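Local coordinates for hypothetical protein Atu2327 (Agrobacterium tumefaciens, PDB 2O8I) that probably catalyses the decarboxylation of 2-oxo-4-hydroxy-4-carboxy-5-ureidoimidazoline (OHCU) to allantoin, a late step in urate breakdown, at residues V8-G13 / S160-G165; F115-K120 / D132-N137. All coordinates share one frame; numbering follows the deposited sequence.

In the fold
Contact 1 joins the two ends of this all-helical chain: helix 4-11 meets the tail that leaves helix 139-161. Contact 2 is nested inside the loop so closed and lies on the other side of the chain's centre, where the loop between helices 94-111 and 124-135 meets the last turn of helix 124-135. Their centres are 25 Å apart, their nearest atoms about 7 Å. Helix 139-161 connects them: Glu142 near its start pairs with Arg134 of contact 2, and its final turn runs into contact 1. Contact 1 is a largely apolar closure, contact 2 a buried polar tether, and both have residues touching the second subunit of the dimer.

Contact 1: V8-G13 / S160-G165; sequences VARFGG and SMLPEG
Phe11 and Leu162 meet where helix 4-11 packs against the C-terminal tail, closing the N- and C-terminal ends of an all-alpha fold. The ring atom CE1 of Phe11 lies 3.9 Å from CD1 of Leu162, the two side chains approaching from opposite directions and the methyl arriving obliquely to the ring. Phe11 holds CG beside its own backbone N, opposite the carbonyl carbon (chi1 -53°), and from there the ring extends to the tail. Val40 of helix 37-50 touches both side chains, Leu158 adds to the packing round Phe11, and the ring of Phe7 meets that of Phe11 edge-to-face.

No hydrogen bond crosses between the segments, and the remaining contacts are looser. The guanidinium of Arg10 passes Leu162 obliquely, NH1 of Arg10 lying 4.4 Å from CD2 of Leu162, while NE of the arginine has a weak, long ion pair with Glu6. Ala98 of the second subunit packs on Arg10, and His97 of that subunit packs on Met161, a selenomethionine. The SE atom of Met161 ends 4.5 Å from the carbonyl O of Arg10.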
loop_
_atom_site.group_PDB
_atom_site.type_symbol
_atom_site.label_atom_id
_atom_site.label_comp_id
_atom_site.label_asym_id
_atom_site.label_seq_id
_atom_site.Cartn_x
_atom_site.Cartn_y
_atom_site.Cartn_z
ATOM N N VAL A 8 17.629 5.023 -0.545
ATOM C CA VAL A 8 16.502 5.095 -1.433
ATOM C C VAL A 8 15.636 3.896 -1.172
ATOM O O VAL A 8 14.427 3.956 -1.340
ATOM C CB VAL A 8 16.975 5.151 -2.907
ATOM C CG1 VAL A 8 15.828 4.896 -3.884
ATOM C CG2 VAL A 8 17.653 6.523 -3.162
ATOM N N ALA A 9 16.230 2.822 -0.674
ATOM C CA ALA A 9 15.481 1.638 -0.513
ATOM C C ALA A 9 14.484 1.554 0.644
ATOM O O ALA A 9 13.300 1.481 0.388
ATOM C CB ALA A 9 16.377 0.425 -0.505
ATOM N N ARG A 10 14.835 1.640 1.918
ATOM C CA ARG A 10 14.707 2.739 2.825
ATOM C C ARG A 10 13.576 3.730 2.824
ATOM O O ARG A 10 12.581 3.520 3.523
ATOM C CB ARG A 10 15.946 3.189 3.531
ATOM C CG ARG A 10 15.791 2.939 4.985
ATOM C CD ARG A 10 16.685 1.900 5.363
ATOM N NE ARG A 10 17.801 2.323 6.205
ATOM C CZ ARG A 10 17.809 2.692 7.515
ATOM N NH1 ARG A 10 16.707 2.881 8.248
ATOM N NH2 ARG A 10 19.002 2.914 8.091
ATOM N N PHE A 11 13.745 4.818 2.074
ATOM C CA PHE A 11 12.879 5.946 2.224
ATOM C C PHE A 11 12.247 6.264 0.871
ATOM O O PHE A 11 11.465 7.204 0.754
ATOM C CB PHE A 11 13.640 7.143 2.784
ATOM C CG PHE A 11 14.406 6.859 4.071
ATOM C CD1 PHE A 11 13.744 6.474 5.233
ATOM C CD2 PHE A 11 15.788 7.000 4.116
ATOM C CE1 PHE A 11 14.471 6.224 6.434
ATOM C CE2 PHE A 11 16.518 6.750 5.289
ATOM C CZ PHE A 11 15.854 6.372 6.457
ATOM N N GLY A 12 12.565 5.472 -0.154
ATOM C CA GLY A 12 11.924 5.606 -1.457
ATOM C C GLY A 12 10.396 5.527 -1.467
ATOM O O GLY A 12 9.772 6.183 -2.297
ATOM N N GLY A 13 9.805 4.727 -0.553
ATOM C CA GLY A 13 8.370 4.536 -0.466
ATOM C C GLY A 13 7.640 5.490 0.469
ATOM O O GLY A 13 6.420 5.415 0.602
ATOM N N SER A 160 7.019 5.664 12.501
ATOM C CA SER A 160 6.953 4.245 12.883
ATOM C C SER A 160 8.293 3.521 12.668
ATOM O O SER A 160 8.558 2.507 13.316
ATOM C CB SER A 160 5.817 3.499 12.169
ATOM O OG SER A 160 6.018 3.489 10.755
HETATM N N MSE A 161 9.124 4.057 11.779
HETATM C CA MSE A 161 10.371 3.446 11.396
HETATM C C MSE A 161 11.598 3.967 12.133
HETATM O O MSE A 161 12.650 3.360 12.040
HETATM C CB MSE A 161 10.657 3.776 9.962
HETATM C CG MSE A 161 9.965 2.995 8.919
HETATM SE SE MSE A 161 10.261 4.103 7.289
HETATM C CE MSE A 161 8.442 4.721 6.942
ATOM N N LEU A 162 11.492 5.116 12.791
ATOM C CA LEU A 162 12.676 5.853 13.237
ATOM C C LEU A 162 12.424 6.456 14.611
ATOM O O LEU A 162 11.284 6.691 14.943
ATOM C CB LEU A 162 12.997 6.959 12.218
ATOM C CG LEU A 162 13.600 6.560 10.864
ATOM C CD1 LEU A 162 13.884 7.719 9.976
ATOM C CD2 LEU A 162 14.855 5.747 11.012
ATOM N N PRO A 163 13.468 6.754 15.398
ATOM C CA PRO A 163 13.126 7.526 16.600
ATOM C C PRO A 163 12.734 8.923 16.136
ATOM O O PRO A 163 13.130 9.341 15.031
ATOM C CB PRO A 163 14.441 7.572 17.405
ATOM C CG PRO A 163 15.402 6.667 16.715
ATOM C CD PRO A 163 14.921 6.531 15.287
ATOM N N GLU A 164 11.946 9.634 16.933
ATOM C CA GLU A 164 11.349 10.884 16.445
ATOM C C GLU A 164 12.314 12.062 16.324
ATOM O O GLU A 164 12.294 12.751 15.305
ATOM C CB GLU A 164 10.112 11.258 17.256
ATOM C CG GLU A 164 8.848 10.499 16.794
ATOM C CD GLU A 164 7.614 10.906 17.584
ATOM O OE1 GLU A 164 7.730 11.945 18.298
ATOM O OE2 GLU A 164 6.557 10.195 17.497
ATOM N N GLY A 165 13.148 12.287 17.339
ATOM C CA GLY A 165 14.142 13.359 17.300
ATOM C C GLY A 165 13.865 14.558 18.199
ATOM O O GLY A 165 12.768 15.123 18.166
#

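Contact 2: F115-K120 / D132-N137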
loop_
_atom_site.group_PDB
_atom_site.type_symbol
_atom_site.label_atom_id
_atom_site.label_comp_id
_atom_site.label_asym_id
_atom_site.label_seq_id
_atom_site.Cartn_x
_atom_site.Cartn_y
_atom_site.Cartn_z
ATOM N N PHE A 115 -8.586 10.558 -2.839
ATOM C CA PHE A 115 -8.845 11.276 -1.613
ATOM C C PHE A 115 -7.762 10.867 -0.625
ATOM O O PHE A 115 -7.633 9.697 -0.246
ATOM C CB PHE A 115 -10.228 10.908 -1.100
ATOM C CG PHE A 115 -10.592 11.580 0.184
ATOM C CD1 PHE A 115 -10.724 12.955 0.245
ATOM C CD2 PHE A 115 -10.822 10.816 1.344
ATOM C CE1 PHE A 115 -11.049 13.594 1.440
ATOM C CE2 PHE A 115 -11.182 11.435 2.551
ATOM C CZ PHE A 115 -11.272 12.843 2.609
ATOM N N ILE A 116 -6.940 11.832 -0.240
ATOM C CA ILE A 116 -5.783 11.545 0.571
ATOM C C ILE A 116 -6.003 12.185 1.948
ATOM O O ILE A 116 -6.337 13.399 2.075
ATOM C CB ILE A 116 -4.549 12.125 -0.072
ATOM C CG1 ILE A 116 -4.258 11.430 -1.396
ATOM C CG2 ILE A 116 -3.335 12.044 0.888
ATOM C CD1 ILE A 116 -3.229 12.217 -2.272
ATOM N N ILE A 117 -5.844 11.362 2.982
ATOM C CA ILE A 117 -6.081 11.848 4.318
ATOM C C ILE A 117 -5.268 11.052 5.333
ATOM O O ILE A 117 -5.260 9.829 5.286
ATOM C CB ILE A 117 -7.612 11.862 4.648
ATOM C CG1 ILE A 117 -7.849 12.626 5.957
ATOM C CG2 ILE A 117 -8.248 10.447 4.587
ATOM C CD1 ILE A 117 -9.291 12.641 6.364
ATOM N N ALA A 118 -4.536 11.751 6.203
ATOM C CA ALA A 118 -3.880 11.107 7.343
ATOM C C ALA A 118 -4.981 10.645 8.298
ATOM O O ALA A 118 -5.907 11.396 8.614
ATOM C CB ALA A 118 -2.966 12.058 8.036
ATOM N N VAL A 119 -4.848 9.423 8.774
ATOM C CA VAL A 119 -5.947 8.711 9.366
ATOM C C VAL A 119 -5.658 8.294 10.828
ATOM O O VAL A 119 -6.579 7.861 11.542
ATOM C CB VAL A 119 -6.240 7.515 8.417
ATOM C CG1 VAL A 119 -6.355 6.190 9.140
ATOM C CG2 VAL A 119 -7.369 7.841 7.457
ATOM N N LYS A 120 -4.406 8.441 11.284
ATOM C CA LYS A 120 -4.057 8.138 12.677
ATOM C C LYS A 120 -5.014 8.862 13.623
ATOM O O LYS A 120 -5.205 10.071 13.519
ATOM C CB LYS A 120 -2.580 8.457 13.015
ATOM C CG LYS A 120 -2.247 8.292 14.506
ATOM C CD LYS A 120 -0.778 7.886 14.879
ATOM C CE LYS A 120 -0.248 6.581 14.200
ATOM N NZ LYS A 120 -1.162 5.389 14.337
ATOM N N ASP A 132 -16.944 15.378 3.123
ATOM C CA ASP A 132 -18.011 16.380 3.028
ATOM C C ASP A 132 -17.551 17.849 2.791
ATOM O O ASP A 132 -18.019 18.531 1.879
ATOM C CB ASP A 132 -18.682 16.344 4.382
ATOM C CG ASP A 132 -20.137 16.235 4.300
ATOM O OD1 ASP A 132 -20.626 15.145 3.876
ATOM O OD2 ASP A 132 -20.768 17.240 4.724
ATOM N N THR A 133 -16.645 18.319 3.648
ATOM C CA THR A 133 -16.008 19.599 3.500
ATOM C C THR A 133 -15.220 19.646 2.176
ATOM O O THR A 133 -15.384 20.572 1.385
ATOM C CB THR A 133 -14.996 19.805 4.678
ATOM O OG1 THR A 133 -15.704 19.975 5.901
ATOM C CG2 THR A 133 -14.045 20.999 4.456
ATOM N N ARG A 134 -14.364 18.653 1.942
ATOM C CA ARG A 134 -13.355 18.771 0.883
ATOM C C ARG A 134 -13.864 18.610 -0.559
ATOM O O ARG A 134 -13.292 19.216 -1.474
ATOM C CB ARG A 134 -12.172 17.839 1.143
ATOM C CG ARG A 134 -11.380 18.257 2.359
ATOM C CD ARG A 134 -10.320 17.235 2.742
ATOM N NE ARG A 134 -9.492 16.827 1.609
ATOM C CZ ARG A 134 -8.509 15.938 1.697
ATOM N NH1 ARG A 134 -8.227 15.388 2.863
ATOM N NH2 ARG A 134 -7.799 15.594 0.631
ATOM N N ILE A 135 -14.922 17.812 -0.763
ATOM C CA ILE A 135 -15.477 17.632 -2.099
ATOM C C ILE A 135 -15.945 18.981 -2.642
ATOM O O ILE A 135 -15.940 19.208 -3.842
ATOM C CB ILE A 135 -16.608 16.564 -2.153
ATOM C CG1 ILE A 135 -16.977 16.188 -3.606
ATOM C CG2 ILE A 135 -17.881 17.042 -1.435
ATOM C CD1 ILE A 135 -16.089 15.127 -4.306
ATOM N N ASP A 136 -16.308 19.893 -1.750
ATOM C CA ASP A 136 -16.813 21.211 -2.148
ATOM C C ASP A 136 -15.740 22.276 -2.392
ATOM O O ASP A 136 -16.075 23.419 -2.721
ATOM C CB ASP A 136 -17.823 21.722 -1.115
ATOM C CG ASP A 136 -19.182 21.025 -1.230
ATOM O OD1 ASP A 136 -19.519 20.463 -2.319
ATOM O OD2 ASP A 136 -19.927 21.056 -0.224
ATOM N N ASN A 137 -14.470 21.931 -2.217
ATOM C CA ASN A 137 -13.423 22.892 -2.503
ATOM C C ASN A 137 -13.116 22.974 -3.994
ATOM O O ASN A 137 -13.618 22.164 -4.770
ATOM C CB ASN A 137 -12.147 22.564 -1.723
ATOM C CG ASN A 137 -12.335 22.668 -0.209
ATOM O OD1 ASN A 137 -11.514 22.148 0.548
ATOM N ND2 ASN A 137 -13.416 23.327 0.233
#
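This is a buried arginine-to-carbonyl contact, one guanidinium donating twice to one backbone oxygen: Arg134, from the last turn of helix 124-135, reaches across to the irregular loop before that helix and takes hold of the carbonyl O of Ile116. The guanidinium grips this one atom end-on with two nitrogens. NH1 of Arg134 donates to Ile116 O at 2.9 Å. NH2 of Arg134 reaches the same Ile116 O at 3.0 Å, and both bonds are somewhat bent, the NH1 one with an N-H...O angle of 149°. The oxygen lies at the edge of the guanidinium, in its plane, although both nitrogens are tilted from the plane of the carbonyl.

Phe115 closes over one face of the same group. Its CE1 sits above the middle of the guanidinium, 3.5 Å from CZ of Arg134, the ring and guanidinium planes 44° apart. Ile117 touches more loosely, its CB 4.0 Å from NH1 of Arg134. A bend at chi3 (50°) turns the guanidinium toward Ile116 O and Phe115 CE1.

Second-shell residues help to fix the guanidinium: Glu142 OE1 holds NE by a salt bridge, while Tyr107 OH bonds weakly to NH2 and its ring meets Phe115 edge-to-face. The neighbouring Ile116 side chain packs on His63 and Ile153. As in related OHCU decarboxylases, this extended loop probably lies along the substrate pocket, and the arginine may help to fix its course.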